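PDB 3WGY: meso-diaminopimelate dehydrogenase from Clostridium tetani, which catalyses the NADP-dependent, reversible oxidative deamination of meso-2,6-diaminopimelate at its D-amino centre. Local coordinates for residues 86-91 with 113-118. The protein carries 6 engineered substitutions. Sequence-based numbering, arbitrary orientation.
Sequences QFNTVD and AGNISL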
ATOM      1  N   GLN B  86     -31.324   1.825   6.573  1.00 48.10           N
ATOM      2  CA  GLN B  86     -31.953   0.597   6.115  1.00 46.22           C
ATOM      3  C   GLN B  86     -30.985  -0.480   5.662  1.00 45.68           C
ATOM      4  O   GLN B  86     -31.339  -1.658   5.639  1.00 44.70           O
ATOM      5  CB  GLN B  86     -32.915   0.924   4.974  1.00 48.39           C
ATOM      6  CG  GLN B  86     -33.946   1.981   5.334  1.00 51.79           C
ATOM      7  CD  GLN B  86     -34.722   2.480   4.130  1.00 54.13           C
ATOM      8  OE1 GLN B  86     -34.155   3.081   3.214  1.00 55.65           O
ATOM      9  NE2 GLN B  86     -36.027   2.235   4.127  1.00 56.96           N
ATOM     10  N   PHE B  87     -29.770  -0.089   5.288  1.00 43.59           N
ATOM     11  CA  PHE B  87     -28.787  -1.070   4.834  1.00 41.68           C
ATOM     12  C   PHE B  87     -27.393  -0.706   5.299  1.00 40.39           C
ATOM     13  O   PHE B  87     -27.155   0.402   5.773  1.00 38.89           O
ATOM     14  CB  PHE B  87     -28.746  -1.154   3.300  1.00 41.27           C
ATOM     15  CG  PHE B  87     -30.090  -1.356   2.651  1.00 41.72           C
ATOM     16  CD1 PHE B  87     -30.979  -0.299   2.516  1.00 41.34           C
ATOM     17  CD2 PHE B  87     -30.459  -2.605   2.163  1.00 41.88           C
ATOM     18  CE1 PHE B  87     -32.223  -0.482   1.903  1.00 41.67           C
ATOM     19  CE2 PHE B  87     -31.697  -2.797   1.550  1.00 43.17           C
ATOM     20  CZ  PHE B  87     -32.579  -1.732   1.420  1.00 41.10           C
ATOM     21  N   ASN B  88     -26.471  -1.656   5.177  1.00 40.67           N
ATOM     22  CA  ASN B  88     -25.078  -1.388   5.509  1.00 38.52           C
ATOM     23  C   ASN B  88     -24.659  -0.714   4.214  1.00 36.32           C
ATOM     24  O   ASN B  88     -25.021  -1.181   3.140  1.00 36.73           O
ATOM     25  CB  ASN B  88     -24.300  -2.686   5.697  1.00 38.87           C
ATOM     26  CG  ASN B  88     -24.784  -3.486   6.880  1.00 38.35           C
ATOM     27  OD1 ASN B  88     -24.892  -2.970   7.988  1.00 39.18           O
ATOM     28  ND2 ASN B  88     -25.066  -4.760   6.653  1.00 38.78           N
ATOM     29  N   THR B  89     -23.914   0.377   4.287  1.00 34.49           N
ATOM     30  CA  THR B  89     -23.555   1.055   3.051  1.00 34.29           C
ATOM     31  C   THR B  89     -22.076   1.233   2.779  1.00 33.53           C
ATOM     32  O   THR B  89     -21.245   1.140   3.679  1.00 33.36           O
ATOM     33  CB  THR B  89     -24.186   2.438   3.001  1.00 32.84           C
ATOM     34  OG1 THR B  89     -23.640   3.240   4.057  1.00 32.61           O
ATOM     35  CG2 THR B  89     -25.694   2.333   3.160  1.00 32.10           C
ATOM     36  N   VAL B  90     -21.775   1.492   1.511  1.00 32.62           N
ATOM     37  CA  VAL B  90     -20.424   1.737   1.037  1.00 32.80           C
ATOM     38  C   VAL B  90     -20.532   2.911   0.072  1.00 33.75           C
ATOM     39  O   VAL B  90     -21.317   2.866  -0.876  1.00 33.83           O
ATOM     40  CB  VAL B  90     -19.848   0.514   0.274  1.00 33.17           C
ATOM     41  CG1 VAL B  90     -18.586   0.919  -0.482  1.00 29.87           C
ATOM     42  CG2 VAL B  90     -19.526  -0.612   1.248  1.00 29.53           C
ATOM     43  N   ASP B  91     -19.767   3.971   0.318  1.00 35.84           N
ATOM     44  CA  ASP B  91     -19.794   5.123  -0.577  1.00 39.33           C
ATOM     45  C   ASP B  91     -18.389   5.652  -0.847  1.00 39.88           C
ATOM     46  O   ASP B  91     -17.420   5.263  -0.185  1.00 39.80           O
ATOM     47  CB  ASP B  91     -20.675   6.248  -0.019  1.00 39.77           C
ATOM     48  CG  ASP B  91     -20.064   6.944   1.184  1.00 42.39           C
ATOM     49  OD1 ASP B  91     -18.878   7.336   1.114  1.00 42.70           O
ATOM     50  OD2 ASP B  91     -20.778   7.117   2.199  1.00 42.50           O
ATOM     51  N   ALA B 113     -29.404   2.548  13.617  1.00 51.30           N
ATOM     52  CA  ALA B 113     -30.077   1.490  12.870  1.00 50.01           C
ATOM     53  C   ALA B 113     -29.461   0.103  13.039  1.00 48.99           C
ATOM     54  O   ALA B 113     -30.022  -0.887  12.570  1.00 49.53           O
ATOM     55  CB  ALA B 113     -30.117   1.856  11.391  1.00 50.15           C
ATOM     56  N   GLY B 114     -28.312   0.026  13.702  1.00 47.92           N
ATOM     57  CA  GLY B 114     -27.658  -1.258  13.883  1.00 46.80           C
ATOM     58  C   GLY B 114     -26.986  -1.745  12.610  1.00 46.18           C
ATOM     59  O   GLY B 114     -26.913  -2.948  12.352  1.00 45.62           O
ATOM     60  N   ASN B 115     -26.496  -0.804  11.806  1.00 44.91           N
ATOM     61  CA  ASN B 115     -25.823  -1.125  10.548  1.00 44.30           C
ATOM     62  C   ASN B 115     -24.425  -0.527  10.534  1.00 43.45           C
ATOM     63  O   ASN B 115     -24.047   0.217  11.435  1.00 44.72           O
ATOM     64  CB  ASN B 115     -26.610  -0.554   9.370  1.00 43.90           C
ATOM     65  CG  ASN B 115     -27.950  -1.225   9.186  1.00 45.51           C
ATOM     66  OD1 ASN B 115     -28.907  -0.602   8.718  1.00 47.15           O
ATOM     67  ND2 ASN B 115     -28.028  -2.503   9.534  1.00 46.38           N
ATOM     68  N   ILE B 116     -23.656  -0.847   9.500  1.00 42.48           N
ATOM     69  CA  ILE B 116     -22.310  -0.310   9.380  1.00 40.85           C
ATOM     70  C   ILE B 116     -22.207   0.400   8.043  1.00 39.51           C
ATOM     71  O   ILE B 116     -22.742  -0.070   7.044  1.00 35.63           O
ATOM     72  CB  ILE B 116     -21.237  -1.423   9.471  1.00 41.72           C
ATOM     73  CG1 ILE B 116     -19.862  -0.861   9.091  1.00 41.83           C
ATOM     74  CG2 ILE B 116     -21.608  -2.585   8.569  1.00 41.20           C
ATOM     75  CD1 ILE B 116     -18.725  -1.834   9.313  1.00 43.64           C
ATOM     76  N   SER B 117     -21.532   1.544   8.032  1.00 40.02           N
ATOM     77  CA  SER B 117     -21.376   2.321   6.807  1.00 41.30           C
ATOM     78  C   SER B 117     -19.931   2.692   6.528  1.00 39.35           C
ATOM     79  O   SER B 117     -19.262   3.287   7.369  1.00 36.52           O
ATOM     80  CB  SER B 117     -22.200   3.609   6.876  1.00 41.02           C
ATOM     81  OG  SER B 117     -23.585   3.329   6.879  1.00 46.72           O
ATOM     82  N   LEU B 118     -19.454   2.340   5.344  1.00 37.87           N
ATOM     83  CA  LEU B 118     -18.093   2.676   4.947  1.00 36.13           C
ATOM     84  C   LEU B 118     -18.149   3.943   4.099  1.00 33.77           C
ATOM     85  O   LEU B 118     -18.798   3.973   3.058  1.00 34.96           O
ATOM     86  CB  LEU B 118     -17.472   1.539   4.132  1.00 32.77           C
ATOM     87  CG  LEU B 118     -16.162   1.911   3.433  1.00 33.04           C
ATOM     88  CD1 LEU B 118     -15.144   2.354   4.478  1.00 31.05           C
ATOM     89  CD2 LEU B 118     -15.641   0.711   2.630  1.00 32.11           C
TER
HETATM   90  O   HOH W   1     -24.990  -4.366  10.304  1.00 48.59           O
HETATM   91  O   HOH W   2     -21.606   4.799   2.995  1.00 41.20           O
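Parallel neighbours in the Rossmann-like sheet, strands 88-90 and 116-118 pair T89 with S117 and V90 with L118, helix 99-113 making the beta-alpha-beta crossover between them. T89 N donates to I116 O, L118 N to T89 O at 2.7 Å, and D91 N to L118 O. Before this ladder begins, a side chain stands in for a backbone acceptor: N88 OD1 takes the I116 N-H at 2.9 Å, with 160° at the hydrogen and the donor 19° out of the amide plane. With CG beside the backbone N (chi1 -65°), the N88 amide lies between the flanking strands, its ND2 bonding to D64 O just before strand 65-68. I116 CG2 packs 3.4 Å from N88 OD1, and the N115 amide stands nearly perpendicular to that of N88, with N115 CB 3.3 Å from N88 OD1. A Schellman motif with positive phi at G114 ends the helix. On the face of V90 and L118, the two lie side by side, V90 CG2 4.1 Å from L118 CB, under I291 of helix 276-296. The other face, covered by M106 of helix 99-113, holds T89 OG1 2.8 Å from S117 OG, which also bonds to S110 OG. D91 OD1 accepts F93 N and S120 N, and D91 OD2 bonds to H102 NE2; a water joins D91 OD2, L118 O and T89 OG1, accepting from that hydroxyl at 2.8 Å.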